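Local coordinates for protein LRIM1 (Anopheles gambiae, PDB 3O53) that probably helps to regulate complement-like immunity in the mosquito as partner of APL1C in a heterodimer of leucine-rich repeat proteins; this chain is its own leucine-rich repeat domain, at residues K16-L22 with N44-I49; Y71-E77 with Y91-V97; S100-L104 with K122-Y126; L127-T133 with D150-I156. One frame throughout, in Å; residues are numbered along the deposited sequence.

Contact 1. Residues K16-L22 with N44-I49; sequences KVTDSSL and NPLSQI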
loop_
_atom_site.group_PDB
_atom_site.type_symbol
_atom_site.label_atom_id
_atom_site.label_comp_id
_atom_site.label_asym_id
_atom_site.label_seq_id
_atom_site.Cartn_x
_atom_site.Cartn_y
_atom_site.Cartn_z
ATOM N N LYS A 16 15.066 -18.453 22.007
ATOM C CA LYS A 16 15.120 -18.432 23.459
ATOM C C LYS A 16 16.044 -17.328 23.961
ATOM O O LYS A 16 16.767 -17.512 24.941
ATOM C CB LYS A 16 15.570 -19.796 23.992
ATOM C CG LYS A 16 14.655 -20.934 23.562
ATOM C CD LYS A 16 14.894 -22.206 24.355
ATOM C CE LYS A 16 13.805 -23.229 24.068
ATOM N NZ LYS A 16 14.046 -24.527 24.753
ATOM N N VAL A 17 16.012 -16.180 23.282
ATOM C CA VAL A 17 16.746 -14.998 23.725
ATOM C C VAL A 17 15.797 -14.009 24.381
ATOM O O VAL A 17 14.581 -14.109 24.236
ATOM C CB VAL A 17 17.449 -14.281 22.560
ATOM C CG1 VAL A 17 18.563 -15.137 22.003
ATOM C CG2 VAL A 17 16.443 -13.917 21.468
ATOM N N THR A 18 16.366 -13.045 25.096
ATOM C CA THR A 18 15.586 -12.045 25.801
ATOM C C THR A 18 16.359 -10.739 25.754
ATOM O O THR A 18 17.511 -10.715 25.332
ATOM C CB THR A 18 15.380 -12.431 27.276
ATOM O OG1 THR A 18 16.599 -12.221 27.999
ATOM C CG2 THR A 18 14.974 -13.888 27.407
ATOM N N ASP A 19 15.737 -9.655 26.195
ATOM C CA ASP A 19 16.436 -8.381 26.283
ATOM C C ASP A 19 17.706 -8.528 27.133
ATOM O O ASP A 19 18.712 -7.866 26.883
ATOM C CB ASP A 19 15.523 -7.312 26.890
ATOM C CG ASP A 19 14.313 -7.014 26.022
ATOM O OD1 ASP A 19 14.380 -7.250 24.794
ATOM O OD2 ASP A 19 13.297 -6.533 26.567
ATOM N N SER A 20 17.663 -9.403 28.131
ATOM C CA SER A 20 18.772 -9.510 29.077
ATOM C C SER A 20 19.914 -10.378 28.545
ATOM O O SER A 20 21.062 -10.230 28.970
ATOM C CB SER A 20 18.281 -10.043 30.430
ATOM O OG SER A 20 17.793 -11.369 30.320
ATOM N N SER A 21 19.606 -11.271 27.608
ATOM C CA SER A 21 20.608 -12.196 27.086
ATOM C C SER A 21 20.936 -11.954 25.614
ATOM O O SER A 21 21.712 -12.702 25.019
ATOM C CB SER A 21 20.134 -13.640 27.263
ATOM O OG SER A 21 18.999 -13.903 26.458
ATOM N N LEU A 22 20.349 -10.919 25.024
ATOM C CA LEU A 22 20.573 -10.641 23.608
ATOM C C LEU A 22 22.028 -10.256 23.389
ATOM O O LEU A 22 22.687 -10.769 22.486
ATOM C CB LEU A 22 19.657 -9.517 23.114
ATOM C CG LEU A 22 19.850 -9.120 21.642
ATOM C CD1 LEU A 22 19.555 -10.296 20.736
ATOM C CD2 LEU A 22 18.987 -7.924 21.254
ATOM N N ASN A 44 10.895 -14.343 19.277
ATOM C CA ASN A 44 11.365 -14.048 20.623
ATOM C C ASN A 44 10.596 -12.900 21.263
ATOM O O ASN A 44 9.764 -12.270 20.613
ATOM C CB ASN A 44 12.851 -13.740 20.574
ATOM C CG ASN A 44 13.673 -14.960 20.233
ATOM O OD1 ASN A 44 13.687 -15.940 20.978
ATOM N ND2 ASN A 44 14.357 -14.915 19.097
ATOM N N PRO A 45 10.854 -12.646 22.554
ATOM C CA PRO A 45 10.241 -11.539 23.292
ATOM C C PRO A 45 11.103 -10.282 23.311
ATOM O O PRO A 45 11.017 -9.505 24.263
ATOM C CB PRO A 45 10.133 -12.098 24.708
ATOM C CG PRO A 45 11.290 -13.042 24.827
ATOM C CD PRO A 45 11.618 -13.541 23.442
ATOM N N LEU A 46 11.931 -10.089 22.290
ATOM C CA LEU A 46 12.781 -8.908 22.227
ATOM C C LEU A 46 11.936 -7.641 22.142
ATOM O O LEU A 46 11.031 -7.543 21.315
ATOM C CB LEU A 46 13.723 -8.984 21.030
ATOM C CG LEU A 46 14.707 -10.151 21.046
ATOM C CD1 LEU A 46 15.517 -10.188 19.763
ATOM C CD2 LEU A 46 15.621 -10.053 22.259
ATOM N N SER A 47 12.237 -6.672 22.999
ATOM C CA SER A 47 11.483 -5.430 23.046
ATOM C C SER A 47 12.267 -4.301 22.399
ATOM O O SER A 47 11.741 -3.210 22.192
ATOM C CB SER A 47 11.152 -5.059 24.491
ATOM O OG SER A 47 12.312 -4.605 25.167
ATOM N N GLN A 48 13.529 -4.555 22.082
ATOM C CA GLN A 48 14.327 -3.551 21.398
ATOM C C GLN A 48 15.622 -4.131 20.857
ATOM O O GLN A 48 16.133 -5.130 21.352
ATOM C CB GLN A 48 14.628 -2.382 22.337
ATOM C CG GLN A 48 15.001 -2.805 23.745
ATOM C CD GLN A 48 15.111 -1.629 24.693
ATOM O OE1 GLN A 48 15.973 -0.764 24.532
ATOM N NE2 GLN A 48 14.238 -1.593 25.693
ATOM N N ILE A 49 16.142 -3.489 19.823
ATOM C CA ILE A 49 17.439 -3.840 19.282
ATOM C C ILE A 49 18.029 -2.581 18.683
ATOM O O ILE A 49 17.312 -1.781 18.094
ATOM C CB ILE A 49 17.332 -4.949 18.215
ATOM C CG1 ILE A 49 18.724 -5.399 17.776
ATOM C CG2 ILE A 49 16.523 -4.465 17.023
ATOM C CD1 ILE A 49 18.755 -6.789 17.152
HETATM O O HOH W 1 16.613 -6.691 23.460
HETATM O O HOH W 2 12.923 -9.937 26.421
#
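This is a loop-to-loop contact between successive coils near the N-terminal end of the leucine-rich repeat solenoid. Segment 16-22 runs from strand 11-15 to helix 22-30. Segment 44-49 is the matching turn after strand 38-40, ahead of helix 51-54, and carries the consensus Asn of its repeat. That residue, Asn-44, points toward the other segment. Its OD1 accepts a hydrogen bond from Val-17 N at 3.3 Å. Its ND2 bonds to the carbonyls of Leu-41 and Ile-14, so the amide ties both coils together from inside the turn.

Apolar side chains fill the space behind. Leu-46 CD2 lies 4.0 Å from Val-17 CG2 and 4.1 Å from Leu-22 CD2. Leu-22 CD2 also meets Ile-49 CD1 at 4.3 Å. These leucine, valine and isoleucine side chains form part of the hydrophobic interior of the solenoid.

The outer end of the contact is polar and centres on Asp-19. One water accepts from Asp-19 N at 2.8 Å and donates to Pro-45 O at 2.9 Å. A second water donates to Asp-19 OD1 and to Gln-48 O, both at 2.7 Å. The carboxylate also takes two direct bonds from one residue: Ser-47 N donates to Asp-19 OD1 at 2.9 Å, and Ser-47 OG donates to Asp-19 OD2 at 2.6 Å.

Contact 2. Residues Y71-E77 with Y91-V97; sequences YETLDLE and YVQELLV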
loop_
_atom_site.group_PDB
_atom_site.type_symbol
_atom_site.label_atom_id
_atom_site.label_comp_id
_atom_site.label_asym_id
_atom_site.label_seq_id
_atom_site.Cartn_x
_atom_site.Cartn_y
_atom_site.Cartn_z
ATOM N N TYR A 71 8.943 -2.002 20.142
ATOM C CA TYR A 71 8.015 -0.883 20.272
ATOM C C TYR A 71 8.724 0.438 20.017
ATOM O O TYR A 71 9.947 0.479 19.863
ATOM C CB TYR A 71 7.375 -0.887 21.662
ATOM C CG TYR A 71 8.374 -0.689 22.782
ATOM C CD1 TYR A 71 8.409 0.492 23.509
ATOM C CD2 TYR A 71 9.293 -1.679 23.099
ATOM C CE1 TYR A 71 9.328 0.679 24.532
ATOM C CE2 TYR A 71 10.214 -1.502 24.119
ATOM C CZ TYR A 71 10.227 -0.323 24.831
ATOM O OH TYR A 71 11.146 -0.150 25.843
ATOM N N GLU A 72 7.950 1.517 19.973
ATOM C CA GLU A 72 8.485 2.849 19.716
ATOM C C GLU A 72 9.338 2.884 18.447
ATOM O O GLU A 72 8.875 2.492 17.381
ATOM C CB GLU A 72 9.279 3.346 20.928
ATOM C CG GLU A 72 8.408 3.650 22.134
ATOM C CD GLU A 72 9.212 4.095 23.345
ATOM O OE1 GLU A 72 8.680 4.887 24.147
ATOM O OE2 GLU A 72 10.372 3.657 23.495
ATOM N N THR A 73 10.584 3.332 18.557
ATOM C CA THR A 73 11.418 3.548 17.375
ATOM C C THR A 73 12.358 2.373 17.080
ATOM O O THR A 73 13.082 1.907 17.957
ATOM C CB THR A 73 12.240 4.848 17.520
ATOM O OG1 THR A 73 11.347 5.968 17.577
ATOM C CG2 THR A 73 13.188 5.028 16.346
ATOM N N LEU A 74 12.321 1.885 15.844
ATOM C CA LEU A 74 13.289 0.905 15.363
ATOM C C LEU A 74 14.176 1.599 14.338
ATOM O O LEU A 74 13.757 1.838 13.197
ATOM C CB LEU A 74 12.590 -0.307 14.717
ATOM C CG LEU A 74 13.568 -1.323 14.110
ATOM C CD1 LEU A 74 14.547 -1.797 15.176
ATOM C CD2 LEU A 74 12.849 -2.510 13.471
ATOM N N ASP A 75 15.393 1.940 14.747
ATOM C CA ASP A 75 16.280 2.735 13.911
ATOM C C ASP A 75 17.451 1.890 13.455
ATOM O O ASP A 75 18.370 1.617 14.217
ATOM C CB ASP A 75 16.790 3.972 14.663
ATOM C CG ASP A 75 17.592 4.912 13.771
ATOM O OD1 ASP A 75 18.037 4.487 12.677
ATOM O OD2 ASP A 75 17.784 6.079 14.165
ATOM N N LEU A 76 17.402 1.466 12.201
ATOM C CA LEU A 76 18.459 0.641 11.631
ATOM C C LEU A 76 19.033 1.313 10.399
ATOM O O LEU A 76 19.524 0.646 9.490
ATOM C CB LEU A 76 17.903 -0.722 11.251
ATOM C CG LEU A 76 17.244 -1.460 12.411
ATOM C CD1 LEU A 76 16.732 -2.807 11.922
ATOM C CD2 LEU A 76 18.229 -1.630 13.564
ATOM N N GLU A 77 18.959 2.638 10.375
ATOM C CA GLU A 77 19.396 3.416 9.227
ATOM C C GLU A 77 20.885 3.203 8.966
ATOM O O GLU A 77 21.343 3.292 7.823
ATOM C CB GLU A 77 19.115 4.900 9.471
ATOM C CG GLU A 77 19.393 5.793 8.275
ATOM C CD GLU A 77 18.977 7.236 8.514
ATOM O OE1 GLU A 77 17.845 7.464 8.998
ATOM O OE2 GLU A 77 19.782 8.143 8.213
ATOM N N TYR A 91 5.294 -3.963 17.498
ATOM C CA TYR A 91 4.551 -2.774 17.915
ATOM C C TYR A 91 5.260 -1.494 17.527
ATOM O O TYR A 91 5.044 -0.453 18.141
ATOM C CB TYR A 91 4.336 -2.777 19.428
ATOM C CG TYR A 91 3.635 -4.016 19.932
ATOM C CD1 TYR A 91 2.330 -4.298 19.556
ATOM C CD2 TYR A 91 4.278 -4.901 20.782
ATOM C CE1 TYR A 91 1.686 -5.427 20.011
ATOM C CE2 TYR A 91 3.643 -6.034 21.244
ATOM C CZ TYR A 91 2.347 -6.292 20.855
ATOM O OH TYR A 91 1.713 -7.419 21.312
ATOM N N VAL A 92 6.110 -1.562 16.515
ATOM C CA VAL A 92 6.906 -0.400 16.133
ATOM C C VAL A 92 6.028 0.789 15.743
ATOM O O VAL A 92 5.027 0.629 15.053
ATOM C CB VAL A 92 7.879 -0.750 14.981
ATOM C CG1 VAL A 92 8.616 0.487 14.508
ATOM C CG2 VAL A 92 8.866 -1.821 15.447
ATOM N N GLN A 93 6.412 1.980 16.199
ATOM C CA GLN A 93 5.716 3.212 15.851
ATOM C C GLN A 93 6.480 4.022 14.809
ATOM O O GLN A 93 5.876 4.613 13.921
ATOM C CB GLN A 93 5.483 4.061 17.107
ATOM C CG GLN A 93 4.649 3.349 18.161
ATOM C CD GLN A 93 4.362 4.220 19.370
ATOM O OE1 GLN A 93 5.234 4.938 19.846
ATOM N NE2 GLN A 93 3.135 4.152 19.873
ATOM N N GLU A 94 7.806 4.063 14.911
ATOM C CA GLU A 94 8.595 4.800 13.930
ATOM C C GLU A 94 9.755 3.949 13.446
ATOM O O GLU A 94 10.484 3.364 14.234
ATOM C CB GLU A 94 9.105 6.123 14.518
ATOM C CG GLU A 94 8.002 6.987 15.108
ATOM C CD GLU A 94 8.503 8.360 15.518
ATOM O OE1 GLU A 94 9.375 8.910 14.811
ATOM O OE2 GLU A 94 8.028 8.887 16.546
ATOM N N LEU A 95 9.935 3.904 12.139
ATOM C CA LEU A 95 10.870 2.977 11.529
ATOM C C LEU A 95 11.818 3.743 10.621
ATOM O O LEU A 95 11.382 4.569 9.827
ATOM C CB LEU A 95 10.075 1.932 10.723
ATOM C CG LEU A 95 10.799 0.977 9.777
ATOM C CD1 LEU A 95 11.801 0.149 10.558
ATOM C CD2 LEU A 95 9.770 0.085 9.045
ATOM N N LEU A 96 13.116 3.472 10.742
ATOM C CA LEU A 96 14.108 4.065 9.855
ATOM C C LEU A 96 15.037 2.986 9.313
ATOM O O LEU A 96 15.572 2.185 10.070
ATOM C CB LEU A 96 14.952 5.104 10.604
ATOM C CG LEU A 96 14.185 6.218 11.315
ATOM C CD1 LEU A 96 13.674 5.729 12.647
ATOM C CD2 LEU A 96 15.069 7.453 11.503
ATOM N N VAL A 97 15.253 2.979 8.006
ATOM C CA VAL A 97 16.109 1.970 7.409
ATOM C C VAL A 97 17.096 2.594 6.425
ATOM O O VAL A 97 16.978 3.770 6.073
ATOM C CB VAL A 97 15.265 0.850 6.760
ATOM C CG1 VAL A 97 14.305 0.282 7.796
ATOM C CG2 VAL A 97 14.497 1.374 5.560
HETATM O O HOH W 3 4.992 1.295 20.488
HETATM O O HOH W 4 16.218 6.402 7.225
#
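One carbonyl here accepts two consecutive backbone amides. Glu-72 O takes hydrogen bonds from Gln-93 N at 2.8 Å and Glu-94 N at 3.1 Å. The chain turns a corner at both Glu-72 and Gln-93, and Glu-72 has a positive phi of 53°. Past the corner, strands 73-76 and 94-97 run parallel, with axes 4.8 Å apart and 3° between their directions.

The strand pairing is regular. Leu-74 N donates to Glu-94 O at 2.9 Å, Leu-96 N to Leu-74 O at 3.0 Å, and Leu-76 N to Leu-96 O at 2.9 Å. Strand 113-116 continues this small parallel sheet beyond strand 91-97. Asp-75 forms an Asx turn: its OD1 accepts from Glu-77 N at 3.1 Å.

The two faces differ. Leu-74, Leu-95, Leu-76 and Val-97 point to the inner face, where Leu-74 CD2 meets Leu-95 CD1 at 4.1 Å and Leu-76 and Val-97 touch Leu-85. Thr-73, Glu-94, Asp-75 and Leu-96 point to the other face, where Thr-73 CG2 lies 3.8 Å from Leu-96 CD1. Backbone bonds thus hold neighbouring coils of the leucine-rich repeat solenoid side by side, while the inner face packs into its core and the other is mainly polar.

Contact 3. Residues S100-L104 with K122-Y126; sequences SIETL and KKNIY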
loop_
_atom_site.group_PDB
_atom_site.type_symbol
_atom_site.label_atom_id
_atom_site.label_comp_id
_atom_site.label_asym_id
_atom_site.label_seq_id
_atom_site.Cartn_x
_atom_site.Cartn_y
_atom_site.Cartn_z
ATOM N N SER A 100 20.473 0.358 1.393
ATOM C CA SER A 100 20.481 -0.893 0.626
ATOM C C SER A 100 19.165 -1.657 0.712
ATOM O O SER A 100 19.034 -2.753 0.159
ATOM C CB SER A 100 21.611 -1.810 1.103
ATOM O OG SER A 100 22.871 -1.239 0.822
ATOM N N ILE A 101 18.190 -1.084 1.405
ATOM C CA ILE A 101 16.894 -1.733 1.553
ATOM C C ILE A 101 16.205 -1.916 0.206
ATOM O O ILE A 101 16.016 -0.966 -0.561
ATOM C CB ILE A 101 15.987 -0.944 2.517
ATOM C CG1 ILE A 101 16.594 -0.963 3.917
ATOM C CG2 ILE A 101 14.607 -1.551 2.587
ATOM C CD1 ILE A 101 16.703 -2.368 4.515
ATOM N N GLU A 102 15.829 -3.158 -0.064
ATOM C CA GLU A 102 15.126 -3.516 -1.284
ATOM C C GLU A 102 13.745 -4.044 -0.924
ATOM O O GLU A 102 12.793 -3.840 -1.662
ATOM C CB GLU A 102 15.906 -4.589 -2.061
ATOM C CG GLU A 102 17.321 -4.176 -2.454
ATOM C CD GLU A 102 18.100 -5.281 -3.167
ATOM O OE1 GLU A 102 17.713 -6.469 -3.073
ATOM O OE2 GLU A 102 19.114 -4.955 -3.821
ATOM N N THR A 103 13.639 -4.723 0.217
ATOM C CA THR A 103 12.377 -5.330 0.629
ATOM C C THR A 103 12.120 -5.075 2.099
ATOM O O THR A 103 12.938 -5.421 2.948
ATOM C CB THR A 103 12.381 -6.855 0.384
ATOM O OG1 THR A 103 12.527 -7.110 -1.016
ATOM C CG2 THR A 103 11.075 -7.480 0.864
ATOM N N LEU A 104 10.979 -4.462 2.398
ATOM C CA LEU A 104 10.669 -4.051 3.763
ATOM C C LEU A 104 9.311 -4.626 4.151
ATOM O O LEU A 104 8.274 -4.192 3.655
ATOM C CB LEU A 104 10.639 -2.524 3.853
ATOM C CG LEU A 104 10.391 -1.915 5.233
ATOM C CD1 LEU A 104 11.460 -2.384 6.186
ATOM C CD2 LEU A 104 10.363 -0.385 5.165
ATOM N N LYS A 122 15.380 -0.443 -6.541
ATOM C CA LYS A 122 13.941 -0.404 -6.341
ATOM C C LYS A 122 13.580 -0.911 -4.945
ATOM O O LYS A 122 14.342 -1.655 -4.335
ATOM C CB LYS A 122 13.245 -1.246 -7.412
ATOM C CG LYS A 122 13.301 -0.621 -8.794
ATOM C CD LYS A 122 12.722 -1.536 -9.856
ATOM C CE LYS A 122 12.658 -0.834 -11.208
ATOM N NZ LYS A 122 12.187 -1.732 -12.307
ATOM N N LYS A 123 12.409 -0.515 -4.453
ATOM C CA LYS A 123 11.950 -0.901 -3.121
ATOM C C LYS A 123 10.584 -1.582 -3.179
ATOM O O LYS A 123 9.701 -1.160 -3.915
ATOM C CB LYS A 123 11.830 0.336 -2.226
ATOM C CG LYS A 123 13.140 0.919 -1.781
ATOM C CD LYS A 123 12.923 2.031 -0.756
ATOM C CE LYS A 123 12.705 3.375 -1.422
ATOM N NZ LYS A 123 13.986 4.024 -1.838
ATOM N N ASN A 124 10.411 -2.629 -2.384
ATOM C CA ASN A 124 9.112 -3.260 -2.214
ATOM C C ASN A 124 8.741 -3.070 -0.747
ATOM O O ASN A 124 9.466 -3.504 0.137
ATOM C CB ASN A 124 9.176 -4.739 -2.589
ATOM C CG ASN A 124 9.487 -4.948 -4.066
ATOM O OD1 ASN A 124 8.760 -4.477 -4.936
ATOM N ND2 ASN A 124 10.577 -5.637 -4.350
ATOM N N ILE A 125 7.627 -2.396 -0.498
ATOM C CA ILE A 125 7.290 -1.923 0.847
ATOM C C ILE A 125 5.935 -2.464 1.286
ATOM O O ILE A 125 4.919 -2.195 0.653
ATOM C CB ILE A 125 7.246 -0.389 0.889
ATOM C CG1 ILE A 125 8.650 0.183 0.656
ATOM C CG2 ILE A 125 6.659 0.101 2.236
ATOM C CD1 ILE A 125 8.673 1.685 0.402
ATOM N N TYR A 126 5.937 -3.229 2.374
ATOM C CA TYR A 126 4.739 -3.881 2.873
ATOM C C TYR A 126 4.368 -3.292 4.224
ATOM O O TYR A 126 4.990 -3.617 5.219
ATOM C CB TYR A 126 4.987 -5.386 3.028
ATOM C CG TYR A 126 5.292 -6.086 1.726
ATOM C CD1 TYR A 126 4.286 -6.700 1.000
ATOM C CD2 TYR A 126 6.586 -6.131 1.219
ATOM C CE1 TYR A 126 4.554 -7.350 -0.197
ATOM C CE2 TYR A 126 6.865 -6.784 0.014
ATOM C CZ TYR A 126 5.842 -7.384 -0.683
ATOM O OH TYR A 126 6.096 -8.027 -1.877
#
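Three backbone hydrogen bonds join these segments in parallel register. Asn-124 N donates to Glu-102 O at 2.8 Å. Leu-104 N donates to Asn-124 O at 2.9 Å. Tyr-126 N donates to Leu-104 O at 2.8 Å. Two CA-H...O contacts support them, Lys-123 CA to Glu-102 O at 3.4 Å and Thr-103 CA to Asn-124 O at 3.5 Å.

The alternate backbone groups face the neighbouring strands. Thr-103 bonds to Arg-83 and Leu-85 on one side, and Lys-123 to Arg-145 and Gln-147 on the other. Charged side chains also find partners in adjacent coils: Glu-102 OE1 forms a salt bridge with Arg-83, and Lys-123 NZ makes weak bonds to the carbonyls of Gly-141 and Ser-144.

Leu-104 and Ile-125 point into the core. Thr-103 and Asn-124 share the opposite face, near the Tyr-126 ring, which stacks with His-105. One short parallel strand per coil is the hallmark of the concave sheet of a leucine-rich repeat domain.

Contact 4. Residues L127-T133 with D150-I156; sequences LANNKIT and DLKLNEI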
loop_
_atom_site.group_PDB
_atom_site.type_symbol
_atom_site.label_atom_id
_atom_site.label_comp_id
_atom_site.label_asym_id
_atom_site.label_seq_id
_atom_site.Cartn_x
_atom_site.Cartn_y
_atom_site.Cartn_z
ATOM N N LEU A 127 3.347 -2.440 4.252
ATOM C CA LEU A 127 2.965 -1.744 5.473
ATOM C C LEU A 127 1.488 -1.927 5.832
ATOM O O LEU A 127 0.881 -1.050 6.451
ATOM C CB LEU A 127 3.255 -0.243 5.321
ATOM C CG LEU A 127 4.736 0.155 5.363
ATOM C CD1 LEU A 127 4.920 1.603 4.869
ATOM C CD2 LEU A 127 5.289 -0.022 6.774
ATOM N N ALA A 128 0.897 -3.049 5.449
ATOM C CA ALA A 128 -0.509 -3.275 5.758
ATOM C C ALA A 128 -0.717 -3.183 7.269
ATOM O O ALA A 128 0.144 -3.578 8.039
ATOM C CB ALA A 128 -0.966 -4.627 5.259
ATOM N N ASN A 129 -1.865 -2.648 7.674
ATOM C CA ASN A 129 -2.313 -2.721 9.062
ATOM C C ASN A 129 -1.376 -1.993 10.012
ATOM O O ASN A 129 -0.765 -2.602 10.887
ATOM C CB ASN A 129 -2.461 -4.182 9.508
ATOM C CG ASN A 129 -3.290 -4.310 10.772
ATOM O OD1 ASN A 129 -4.058 -3.409 11.103
ATOM N ND2 ASN A 129 -3.144 -5.422 11.481
ATOM N N ASN A 130 -1.259 -0.687 9.811
ATOM C CA ASN A 130 -0.444 0.156 10.650
ATOM C C ASN A 130 -1.245 1.425 10.983
ATOM O O ASN A 130 -2.469 1.405 10.915
ATOM C CB ASN A 130 0.877 0.464 9.947
ATOM C CG ASN A 130 1.904 -0.637 10.146
ATOM O OD1 ASN A 130 2.377 -0.855 11.255
ATOM N ND2 ASN A 130 2.243 -1.344 9.068
ATOM N N LYS A 131 -0.567 2.511 11.338
ATOM C CA LYS A 131 -1.248 3.751 11.714
ATOM C C LYS A 131 -0.861 4.913 10.802
ATOM O O LYS A 131 -0.766 6.048 11.242
ATOM C CB LYS A 131 -0.917 4.121 13.164
ATOM C CG LYS A 131 -1.075 2.977 14.149
ATOM C CD LYS A 131 -2.519 2.548 14.295
ATOM C CE LYS A 131 -3.249 3.364 15.346
ATOM N NZ LYS A 131 -4.598 2.798 15.638
ATOM N N ILE A 132 -0.636 4.622 9.530
ATOM C CA ILE A 132 -0.265 5.647 8.576
ATOM C C ILE A 132 -1.508 6.477 8.242
ATOM O O ILE A 132 -2.559 5.931 7.914
ATOM C CB ILE A 132 0.356 4.995 7.310
ATOM C CG1 ILE A 132 1.720 4.395 7.681
ATOM C CG2 ILE A 132 0.518 6.016 6.170
ATOM C CD1 ILE A 132 2.270 3.431 6.655
ATOM N N THR A 133 -1.398 7.797 8.341
ATOM C CA THR A 133 -2.538 8.661 8.039
ATOM C C THR A 133 -2.327 9.527 6.795
ATOM O O THR A 133 -3.254 10.165 6.328
ATOM C CB THR A 133 -2.848 9.570 9.236
ATOM O OG1 THR A 133 -1.767 10.487 9.427
ATOM C CG2 THR A 133 -3.020 8.739 10.501
ATOM N N ASP A 150 2.223 -1.524 -0.441
ATOM C CA ASP A 150 1.002 -1.995 0.189
ATOM C C ASP A 150 0.724 -1.159 1.427
ATOM O O ASP A 150 1.441 -1.251 2.416
ATOM C CB ASP A 150 1.113 -3.474 0.562
ATOM C CG ASP A 150 -0.184 -4.022 1.137
ATOM O OD1 ASP A 150 -1.223 -3.336 1.023
ATOM O OD2 ASP A 150 -0.168 -5.134 1.700
ATOM N N LEU A 151 -0.317 -0.335 1.359
ATOM C CA LEU A 151 -0.718 0.502 2.486
ATOM C C LEU A 151 -2.146 0.196 2.929
ATOM O O LEU A 151 -2.798 1.030 3.541
ATOM C CB LEU A 151 -0.588 1.990 2.127
ATOM C CG LEU A 151 0.846 2.520 2.106
ATOM C CD1 LEU A 151 0.969 3.794 1.268
ATOM C CD2 LEU A 151 1.342 2.769 3.534
ATOM N N LYS A 152 -2.628 -1.005 2.638
ATOM C CA LYS A 152 -3.989 -1.370 3.019
ATOM C C LYS A 152 -4.179 -1.375 4.535
ATOM O O LYS A 152 -3.220 -1.546 5.293
ATOM C CB LYS A 152 -4.365 -2.739 2.436
ATOM C CG LYS A 152 -3.759 -3.944 3.152
ATOM C CD LYS A 152 -4.464 -5.229 2.669
ATOM C CE LYS A 152 -3.789 -6.497 3.169
ATOM N NZ LYS A 152 -2.514 -6.761 2.443
ATOM N N LEU A 153 -5.426 -1.208 4.969
ATOM C CA LEU A 153 -5.772 -1.226 6.393
ATOM C C LEU A 153 -4.993 -0.185 7.178
ATOM O O LEU A 153 -4.566 -0.428 8.299
ATOM C CB LEU A 153 -5.539 -2.613 7.018
ATOM C CG LEU A 153 -6.451 -3.746 6.522
ATOM C CD1 LEU A 153 -6.040 -5.083 7.139
ATOM C CD2 LEU A 153 -7.917 -3.445 6.838
ATOM N N ASN A 154 -4.794 0.981 6.594
ATOM C CA ASN A 154 -4.251 2.082 7.368
ATOM C C ASN A 154 -5.332 3.141 7.559
ATOM O O ASN A 154 -6.517 2.848 7.438
ATOM C CB ASN A 154 -2.964 2.619 6.725
ATOM C CG ASN A 154 -1.748 1.789 7.111
ATOM O OD1 ASN A 154 -1.207 1.934 8.206
ATOM N ND2 ASN A 154 -1.320 0.911 6.218
ATOM N N GLU A 155 -4.941 4.359 7.898
ATOM C CA GLU A 155 -5.917 5.392 8.201
ATOM C C GLU A 155 -5.750 6.607 7.297
ATOM O O GLU A 155 -5.974 7.746 7.715
ATOM C CB GLU A 155 -5.780 5.801 9.663
ATOM C CG GLU A 155 -6.159 4.690 10.626
ATOM C CD GLU A 155 -5.747 4.988 12.051
ATOM O OE1 GLU A 155 -5.403 6.154 12.340
ATOM O OE2 GLU A 155 -5.766 4.056 12.881
ATOM N N ILE A 156 -5.357 6.366 6.056
ATOM C CA ILE A 156 -5.115 7.463 5.128
ATOM C C ILE A 156 -6.425 8.181 4.726
ATOM O O ILE A 156 -7.433 7.555 4.434
ATOM C CB ILE A 156 -4.322 6.956 3.899
ATOM C CG1 ILE A 156 -2.951 6.444 4.375
ATOM C CG2 ILE A 156 -4.148 8.070 2.854
ATOM C CD1 ILE A 156 -2.261 5.537 3.370
HETATM O O HOH W 5 1.746 -5.240 3.670
#
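This contact belongs to the asparagine turns of two successive leucine-rich repeats, LANNKIT and DLKLNEI. Both segments leave strands of the main sheet and bend in the same way, so Asn-130 and Asn-154 occupy equivalent places.

Asn-154 reaches into the previous coil. Its ND2 donates to Leu-127 O at 3.0 Å and, within its own turn, to Leu-151 O at 3.1 Å. Its OD1 accepts from Ile-132 N at 3.1 Å, although this oxygen is less surely placed. Asn-130 repeats the pattern one coil back: its ND2 bonds to Leu-127 O at 3.0 Å and to Ala-106 O, and its OD1 accepts from Ile-111 N.

Backbone bonds run alongside. Leu-127 N donates to Asp-150 O at 2.9 Å, Asn-129 N to Lys-152 O at 3.0 Å, and Glu-155 N to Ile-132 O at 2.9 Å. Below the turns, Ile-132 CD1 packs on Leu-151 CD2 at 3.3 Å, and Ile-132 CG2 on Ile-156 CG1 at 3.9 Å. At the surface, Lys-131 NZ forms a salt bridge with Glu-155 OE2 at 3.2 Å. A water accepts from Ala-128 N at 2.9 Å and donates to Asp-150 OD2 at 2.7 Å. Buried amides bonded to backbone groups of their own and the preceding turn form the hydrogen-bonded row of consensus asparagines characteristic of leucine-rich repeat solenoids.

The four contacts follow one another along the chain, each closing before the next opens. Contacts 1 and 2 touch through Ser-47 O and Tyr-71 CE2 at 3.0 Å and through Ile-49 CG2 and Leu-74 CD1 at 3.8 Å. Contacts 2 and 3 involve different sheets and meet across the core, with Leu-95 CD2 4.0 Å from Leu-104 CD2. Contacts 3 and 4 are joined by a probable hydrogen bond between Ile-125 O and Asp-150 N at 3.0 Å. Contacts 1 and 4 lie about 27 Å apart, centre to centre. The glycan on Asn-64 comes within about 6 Å of the Thr-103 side chain in contact 3.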